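DNA helicase assembly protein (Enterobacteria phage T4, PDB 1C1K) loads the replicative helicase onto forked DNA covered by single-stranded DNA-binding protein, serving phage replication, recombination and repair. Local coordinates at residues A[173-178]-A[189-194]. Sequence-based numbering, arbitrary orientation.
Sequences KHDEQT and KLKAYR
D175 CA and K191 CA, 10.3 Å apart, are the nearest CA atoms of segments 173-178 and 189-194, on helices 170-177 and 181-196. The motif is an alpha-alpha hairpin, two consecutive helices joined by a short connection, in the C-terminal part of this alpha-helical, two-domain fold. At this spacing the long K191 side chain spans most of the gap to the short D175. The CB atoms of D175 and K191 both point toward the other helix, and the two side chains extend to meet each other. A single salt bridge joins them: K191 NZ donates to D175 OD1 at 2.8 Å. The ammonium group comes to the syn side of the carboxylate, 23° out of its plane. The K191 chain bends at chi3 (-74°) and chi4 (-61°), which brings CE as well as NZ close to the oxygen. The other carboxylate oxygen, OD2, takes hydrogen bonds from W183 NE1 and S187 OG on helix 181-196. D175 thus grips that helix through both oxygens, and these bonds limit its rotation. Nearby, R194 pairs with D165 and D172, its NH2 staying 5.9 Å from D175 OD1. The lysine's aliphatic part also lies against the acceptor, with K191 CD 3.5 Å from D175 OD1.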
# COMPACT_ATOMS: atom_id res chain seq x y z
N LYS A 173 -16.43 -3.81 3.91
CA LYS A 173 -17.74 -4.03 3.29
C LYS A 173 -17.60 -4.85 2.00
O LYS A 173 -18.44 -5.70 1.71
CB LYS A 173 -18.41 -2.69 2.98
CG LYS A 173 -18.83 -1.93 4.22
CD LYS A 173 -20.16 -1.24 4.01
CE LYS A 173 -19.96 0.24 3.73
NZ LYS A 173 -21.02 0.75 2.81
N HIS A 174 -16.55 -4.60 1.23
CA HIS A 174 -16.33 -5.35 0.01
C HIS A 174 -16.03 -6.80 0.38
O HIS A 174 -16.57 -7.74 -0.21
CB HIS A 174 -15.15 -4.75 -0.77
CG HIS A 174 -15.53 -3.64 -1.71
ND1 HIS A 174 -16.24 -2.53 -1.30
CD2 HIS A 174 -15.26 -3.45 -3.02
CE1 HIS A 174 -16.40 -1.71 -2.32
NE2 HIS A 174 -15.81 -2.25 -3.38
N ASP A 175 -15.16 -6.98 1.38
CA ASP A 175 -14.76 -8.31 1.85
C ASP A 175 -15.94 -9.17 2.29
O ASP A 175 -15.95 -10.38 2.04
CB ASP A 175 -13.78 -8.18 3.02
CG ASP A 175 -12.34 -7.98 2.56
OD1 ASP A 175 -11.48 -7.76 3.44
OD2 ASP A 175 -12.08 -8.05 1.35
N GLU A 176 -16.91 -8.57 2.96
CA GLU A 176 -18.07 -9.32 3.43
C GLU A 176 -19.09 -9.64 2.35
O GLU A 176 -19.89 -10.56 2.51
CB GLU A 176 -18.77 -8.58 4.58
CG GLU A 176 -18.78 -7.06 4.48
CD GLU A 176 -18.69 -6.36 5.84
OE1 GLU A 176 -19.52 -5.47 6.12
OE2 GLU A 176 -17.78 -6.70 6.64
N GLN A 177 -19.06 -8.92 1.24
CA GLN A 177 -20.03 -9.14 0.17
C GLN A 177 -19.55 -9.95 -1.04
O GLN A 177 -20.33 -10.20 -1.96
CB GLN A 177 -20.57 -7.79 -0.33
CG GLN A 177 -21.26 -6.95 0.73
CD GLN A 177 -21.63 -5.56 0.23
OE1 GLN A 177 -20.87 -4.61 0.39
NE2 GLN A 177 -22.81 -5.45 -0.38
N THR A 178 -18.29 -10.36 -1.05
CA THR A 178 -17.80 -11.12 -2.19
C THR A 178 -16.61 -12.03 -1.90
O THR A 178 -15.94 -11.90 -0.87
CB THR A 178 -17.41 -10.18 -3.35
OG1 THR A 178 -17.10 -10.95 -4.52
CG2 THR A 178 -16.20 -9.32 -2.97
N LYS A 189 -3.49 -7.06 -0.09
CA LYS A 189 -2.50 -5.99 -0.04
C LYS A 189 -3.06 -4.76 0.66
O LYS A 189 -2.37 -4.11 1.44
CB LYS A 189 -2.03 -5.60 -1.44
CG LYS A 189 -1.66 -6.78 -2.34
CD LYS A 189 -0.25 -7.27 -2.05
CE LYS A 189 0.28 -8.11 -3.20
NZ LYS A 189 -0.46 -7.81 -4.46
N LEU A 190 -4.31 -4.43 0.36
CA LEU A 190 -4.93 -3.26 0.97
C LEU A 190 -4.98 -3.37 2.49
O LEU A 190 -4.63 -2.43 3.21
CB LEU A 190 -6.34 -3.07 0.41
CG LEU A 190 -6.39 -2.51 -1.02
CD1 LEU A 190 -7.77 -2.74 -1.61
CD2 LEU A 190 -6.07 -1.02 -0.99
N LYS A 191 -5.42 -4.52 2.99
CA LYS A 191 -5.50 -4.71 4.43
C LYS A 191 -4.11 -4.73 5.06
O LYS A 191 -3.90 -4.19 6.15
CB LYS A 191 -6.26 -5.99 4.75
CG LYS A 191 -7.75 -5.89 4.41
CD LYS A 191 -8.57 -6.93 5.18
CE LYS A 191 -8.37 -8.32 4.62
NZ LYS A 191 -8.80 -8.44 3.20
N ALA A 192 -3.15 -5.36 4.38
CA ALA A 192 -1.79 -5.43 4.91
C ALA A 192 -1.19 -4.03 5.02
O ALA A 192 -0.61 -3.67 6.05
CB ALA A 192 -0.93 -6.31 4.01
N TYR A 193 -1.33 -3.23 3.96
CA TYR A 193 -0.80 -1.87 3.95
C TYR A 193 -1.54 -1.01 4.99
O TYR A 193 -0.95 -0.16 5.64
CB TYR A 193 -0.96 -1.27 2.55
CG TYR A 193 -0.12 -0.03 2.26
CD1 TYR A 193 0.99 0.32 3.04
CD2 TYR A 193 -0.45 0.80 1.18
CE1 TYR A 193 1.75 1.46 2.75
CE2 TYR A 193 0.30 1.93 0.89
CZ TYR A 193 1.39 2.26 1.67
OH TYR A 193 2.11 3.40 1.38
N ARG A 194 -2.84 -1.25 5.14
CA ARG A 194 -3.63 -0.50 6.10
C ARG A 194 -3.09 -0.69 7.53
O ARG A 194 -3.15 0.22 8.35
CB ARG A 194 -5.10 -0.92 6.02
CG ARG A 194 -6.04 -0.21 6.99
CD ARG A 194 -7.52 -0.53 6.69
NE ARG A 194 -7.85 -1.93 6.94
CZ ARG A 194 -9.08 -2.44 6.85
NH1 ARG A 194 -10.11 -1.67 6.52
NH2 ARG A 194 -9.27 -3.73 7.10